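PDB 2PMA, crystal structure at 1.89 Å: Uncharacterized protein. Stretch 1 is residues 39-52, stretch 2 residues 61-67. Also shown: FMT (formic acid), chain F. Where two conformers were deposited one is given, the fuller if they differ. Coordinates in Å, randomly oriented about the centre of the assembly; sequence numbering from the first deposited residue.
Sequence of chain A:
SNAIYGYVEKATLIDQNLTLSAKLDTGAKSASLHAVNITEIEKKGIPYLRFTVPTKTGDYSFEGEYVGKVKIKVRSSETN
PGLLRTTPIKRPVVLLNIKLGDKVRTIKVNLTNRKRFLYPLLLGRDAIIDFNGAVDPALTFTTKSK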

# COMPACT_ATOMS: atom_id res chain seq x y z
N THR A 39 13.18 2.34 -9.84
CA THR A 39 14.38 1.75 -10.44
C THR A 39 14.54 0.30 -9.98
O THR A 39 14.24 -0.02 -8.83
CB THR A 39 15.68 2.54 -10.05
OG1 THR A 39 16.00 2.30 -8.67
CG2 THR A 39 15.48 4.06 -10.25
N GLU A 40 14.99 -0.58 -10.87
CA GLU A 40 15.15 -1.99 -10.49
C GLU A 40 16.59 -2.21 -10.05
O GLU A 40 17.53 -1.68 -10.69
CB GLU A 40 14.80 -2.90 -11.67
CG GLU A 40 14.89 -4.39 -11.35
CD GLU A 40 14.28 -5.32 -12.40
OE1 GLU A 40 14.15 -6.51 -12.08
OE2 GLU A 40 13.94 -4.88 -13.53
N ILE A 41 16.79 -2.93 -8.95
CA ILE A 41 18.11 -3.33 -8.50
C ILE A 41 18.07 -4.83 -8.22
O ILE A 41 17.01 -5.40 -8.11
CB ILE A 41 18.54 -2.54 -7.24
CG1 ILE A 41 17.55 -2.79 -6.11
CG2 ILE A 41 18.67 -1.04 -7.56
CD1 ILE A 41 18.01 -2.25 -4.76
N GLU A 42 19.24 -5.45 -8.12
CA GLU A 42 19.30 -6.85 -7.73
C GLU A 42 20.09 -6.96 -6.44
O GLU A 42 21.17 -6.38 -6.32
CB GLU A 42 19.96 -7.71 -8.82
CG GLU A 42 19.00 -8.70 -9.50
CD GLU A 42 18.18 -8.09 -10.64
OE1 GLU A 42 18.26 -6.86 -10.88
OE2 GLU A 42 17.45 -8.85 -11.31
N LYS A 43 19.51 -7.64 -5.45
CA LYS A 43 20.23 -7.99 -4.25
C LYS A 43 20.39 -9.52 -4.26
O LYS A 43 19.42 -10.26 -4.12
CB LYS A 43 19.46 -7.50 -3.02
CG LYS A 43 19.26 -5.96 -3.01
CD LYS A 43 18.29 -5.56 -1.90
CE LYS A 43 18.52 -4.14 -1.47
NZ LYS A 43 19.84 -3.98 -0.78
N LYS A 44 21.61 -9.97 -4.49
CA LYS A 44 21.91 -11.41 -4.53
C LYS A 44 21.03 -12.17 -5.52
O LYS A 44 20.53 -13.27 -5.22
CB LYS A 44 21.82 -12.01 -3.12
CG LYS A 44 22.84 -11.41 -2.15
CD LYS A 44 23.39 -12.47 -1.20
CE LYS A 44 24.27 -11.82 -0.13
NZ LYS A 44 24.03 -12.42 1.22
N GLY A 45 20.85 -11.58 -6.69
CA GLY A 45 20.08 -12.22 -7.74
C GLY A 45 18.58 -12.10 -7.53
O GLY A 45 17.81 -12.65 -8.33
N ILE A 46 18.17 -11.41 -6.46
CA ILE A 46 16.73 -11.14 -6.23
C ILE A 46 16.39 -9.70 -6.64
O ILE A 46 17.04 -8.75 -6.15
CB ILE A 46 16.34 -11.33 -4.76
CG1 ILE A 46 16.71 -12.74 -4.27
CG2 ILE A 46 14.82 -11.06 -4.55
CD1 ILE A 46 16.30 -12.97 -2.85
N PRO A 47 15.38 -9.54 -7.53
CA PRO A 47 15.01 -8.20 -7.96
C PRO A 47 14.23 -7.44 -6.87
O PRO A 47 13.33 -8.00 -6.22
CB PRO A 47 14.12 -8.44 -9.19
CG PRO A 47 13.52 -9.76 -8.98
CD PRO A 47 14.55 -10.58 -8.18
N TYR A 48 14.62 -6.18 -6.71
CA TYR A 48 13.95 -5.25 -5.83
C TYR A 48 13.67 -4.05 -6.70
O TYR A 48 14.43 -3.79 -7.68
CB TYR A 48 14.89 -4.81 -4.68
CG TYR A 48 14.92 -5.80 -3.54
CD1 TYR A 48 14.30 -5.50 -2.33
CD2 TYR A 48 15.56 -7.04 -3.68
CE1 TYR A 48 14.30 -6.42 -1.26
CE2 TYR A 48 15.56 -7.97 -2.63
CZ TYR A 48 14.93 -7.64 -1.43
OH TYR A 48 14.93 -8.56 -0.39
N LEU A 49 12.65 -3.28 -6.32
CA LEU A 49 12.48 -1.94 -6.89
C LEU A 49 12.75 -0.90 -5.80
O LEU A 49 12.32 -1.07 -4.64
CB LEU A 49 11.05 -1.77 -7.40
CG LEU A 49 10.61 -2.70 -8.53
CD1 LEU A 49 9.27 -2.21 -8.99
CD2 LEU A 49 11.61 -2.64 -9.73
N ARG A 50 13.50 0.13 -6.16
CA ARG A 50 13.62 1.32 -5.31
C ARG A 50 12.61 2.31 -5.87
O ARG A 50 12.47 2.45 -7.09
CB ARG A 50 15.03 1.90 -5.44
CG ARG A 50 15.31 3.11 -4.56
CD ARG A 50 16.74 3.65 -4.86
NE ARG A 50 17.75 2.68 -4.39
CZ ARG A 50 18.92 2.44 -4.99
NH1 ARG A 50 19.25 3.06 -6.13
NH2 ARG A 50 19.76 1.55 -4.46
N PHE A 51 11.89 2.98 -4.97
CA PHE A 51 10.89 3.92 -5.41
C PHE A 51 10.68 5.00 -4.37
O PHE A 51 11.01 4.82 -3.17
CB PHE A 51 9.55 3.17 -5.70
CG PHE A 51 8.97 2.42 -4.51
CD1 PHE A 51 9.36 1.09 -4.22
CD2 PHE A 51 8.01 3.04 -3.70
CE1 PHE A 51 8.81 0.39 -3.14
CE2 PHE A 51 7.46 2.38 -2.61
CZ PHE A 51 7.84 1.03 -2.32
N THR A 52 10.11 6.11 -4.83
CA THR A 52 9.81 7.24 -3.94
C THR A 52 8.31 7.33 -3.75
O THR A 52 7.51 7.30 -4.73
CB THR A 52 10.46 8.51 -4.57
OG1 THR A 52 11.87 8.32 -4.53
CG2 THR A 52 10.10 9.80 -3.80
C FMT F . 10.25 -6.16 1.66
O1 FMT F . 10.12 -7.19 2.41
O2 FMT F . 10.18 -6.15 0.40
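Stretch 2 (61-67) SFEGEYV

Stretch 2 pairs as an antiparallel β-strand with the second strand of the hairpin formed by stretch 1, held by a ladder of backbone hydrogen bonds, by aromatic and aliphatic packing on one face, and by a charged cluster around Glu-63 on the other. Stretch 1 runs as a strand from Thr-39 to Lys-43, reverses through a type I' turn from Lys-43 to Ile-46, where Lys-44 and Gly-45 both have positive phi, and returns as a strand from Ile-46 to Thr-52. Stretch 2 belongs to one strand from Ser-61 to Val-67, extended from Ser-61 to Tyr-66; at Val-67 psi falls to -4°. Its axis comes within 4.3 Å of the returning strand, with N-to-C directions 132° apart, so the pairing is antiparallel but strongly twisted; from the first hairpin strand its axis stays 8.8 Å away at closest, at 87°.

The register sets Thr-52 against Ser-61, Phe-51 against Phe-62, Arg-50 against Glu-63, Leu-49 against Gly-64 and Tyr-48 against Glu-65. Phe-51 and Phe-62 exchange two bonds, Phe-51 N to Phe-62 O at 3.0 Å and Phe-62 N to Phe-51 O at 2.8 Å. Leu-49 and Gly-64 do the same, Leu-49 N to Gly-64 O and Gly-64 N to Leu-49 O both measuring 2.9 Å. One further bond, Tyr-66 N to Pro-47 O at 2.9 Å, extends the ladder towards the turn, and a water donates both to Pro-47 O (2.9 Å) and to Tyr-66 O (2.8 Å). Between these rungs CA-H...O contacts fill in, such as Glu-63 CA to Leu-49 O at 3.2 Å.

On the face carrying Leu-49, Phe-51 and Phe-62, Phe-62 CB lies over the Phe-51 ring, 3.8 Å from its centroid. The two rings are nearly parallel, at 14°, but slid apart with centroids 5.6 Å from each other, so they barely overlap. The Phe-51 ring also reaches the backbone of Gly-64, with Phe-51 CE1 4.1 Å from Gly-64 N. Tyr-66, whose CA-to-CB bond points toward stretch 1, sets a ring face against Leu-49, with Leu-49 CG 3.9 Å from the ring centroid; Pro-47 CB adds an apolar contact with Tyr-66 CB at 4.0 Å. At the edge of the same ring, Glu-40 OE1 lies 3.6 Å from Tyr-66 CD1.

On the face carrying Arg-50 and Glu-63, the Glu-63 carboxylate meets the edge of the Arg-50 guanidinium in a salt bridge, with Arg-50 NE and Arg-50 NH2 each hydrogen-bonded to Glu-63 OE2 at 3.2 Å. Lys-43 NZ makes a longer salt bridge, 3.6 Å to Glu-63 OE1, so this single acid links stretch 2 to both strands of the hairpin. Further along, the CA-to-CB bonds of Tyr-48 and Glu-65 diverge, yet the Tyr-48 ring stays close to Glu-65, with Glu-65 CA over its face 4.1 Å from the centroid and Tyr-48 CZ 3.5 Å from Glu-65 CG. Glu-65 N, which takes no part in the ladder, donates to formic acid, with Glu-65 N 3.0 Å from FMT O2.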

# COMPACT_ATOMS: atom_id res chain seq x y z
N SER A 61 11.91 7.37 0.44
CA SER A 61 12.46 6.34 -0.45
C SER A 61 12.29 4.96 0.20
O SER A 61 12.53 4.79 1.43
CB SER A 61 13.93 6.67 -0.75
OG SER A 61 14.44 5.74 -1.70
N PHE A 62 11.85 3.99 -0.62
CA PHE A 62 11.70 2.62 -0.15
C PHE A 62 12.39 1.66 -1.11
O PHE A 62 12.62 1.99 -2.28
CB PHE A 62 10.21 2.26 -0.16
CG PHE A 62 9.39 3.00 0.84
CD1 PHE A 62 9.12 2.42 2.08
CD2 PHE A 62 8.90 4.28 0.56
CE1 PHE A 62 8.37 3.09 3.06
CE2 PHE A 62 8.13 4.96 1.51
CZ PHE A 62 7.86 4.36 2.78
N GLU A 63 12.67 0.44 -0.62
CA GLU A 63 12.99 -0.67 -1.53
C GLU A 63 12.03 -1.81 -1.18
O GLU A 63 11.68 -2.04 0.01
CB GLU A 63 14.44 -1.12 -1.39
CG GLU A 63 15.45 0.02 -1.71
CD GLU A 63 16.91 -0.46 -1.75
OE1 GLU A 63 17.15 -1.58 -1.28
OE2 GLU A 63 17.78 0.31 -2.25
N GLY A 64 11.57 -2.52 -2.20
CA GLY A 64 10.65 -3.64 -1.96
C GLY A 64 10.95 -4.75 -2.94
O GLY A 64 11.33 -4.49 -4.07
N GLU A 65 10.75 -5.99 -2.50
CA GLU A 65 10.93 -7.15 -3.36
C GLU A 65 10.00 -7.02 -4.55
O GLU A 65 8.83 -6.73 -4.38
CB GLU A 65 10.58 -8.42 -2.58
CG GLU A 65 11.60 -8.74 -1.52
CD GLU A 65 11.08 -9.85 -0.62
OE1 GLU A 65 10.73 -9.55 0.53
OE2 GLU A 65 10.97 -10.98 -1.12
N TYR A 66 10.51 -7.27 -5.76
CA TYR A 66 9.75 -7.08 -7.00
C TYR A 66 9.15 -8.44 -7.32
O TYR A 66 9.88 -9.41 -7.67
CB TYR A 66 10.72 -6.65 -8.11
CG TYR A 66 10.12 -6.20 -9.45
CD1 TYR A 66 10.98 -5.83 -10.51
CD2 TYR A 66 8.74 -6.14 -9.67
CE1 TYR A 66 10.46 -5.39 -11.77
CE2 TYR A 66 8.20 -5.74 -10.94
CZ TYR A 66 9.07 -5.36 -11.96
OH TYR A 66 8.56 -4.94 -13.18
N VAL A 67 7.83 -8.55 -7.17
CA VAL A 67 7.20 -9.87 -7.21
C VAL A 67 6.33 -10.13 -8.43
O VAL A 67 5.83 -11.26 -8.61
CB VAL A 67 6.49 -10.24 -5.89
CG1 VAL A 67 7.49 -10.26 -4.72
CG2 VAL A 67 5.33 -9.27 -5.57
O HOH W 1 11.75 -10.41 -5.84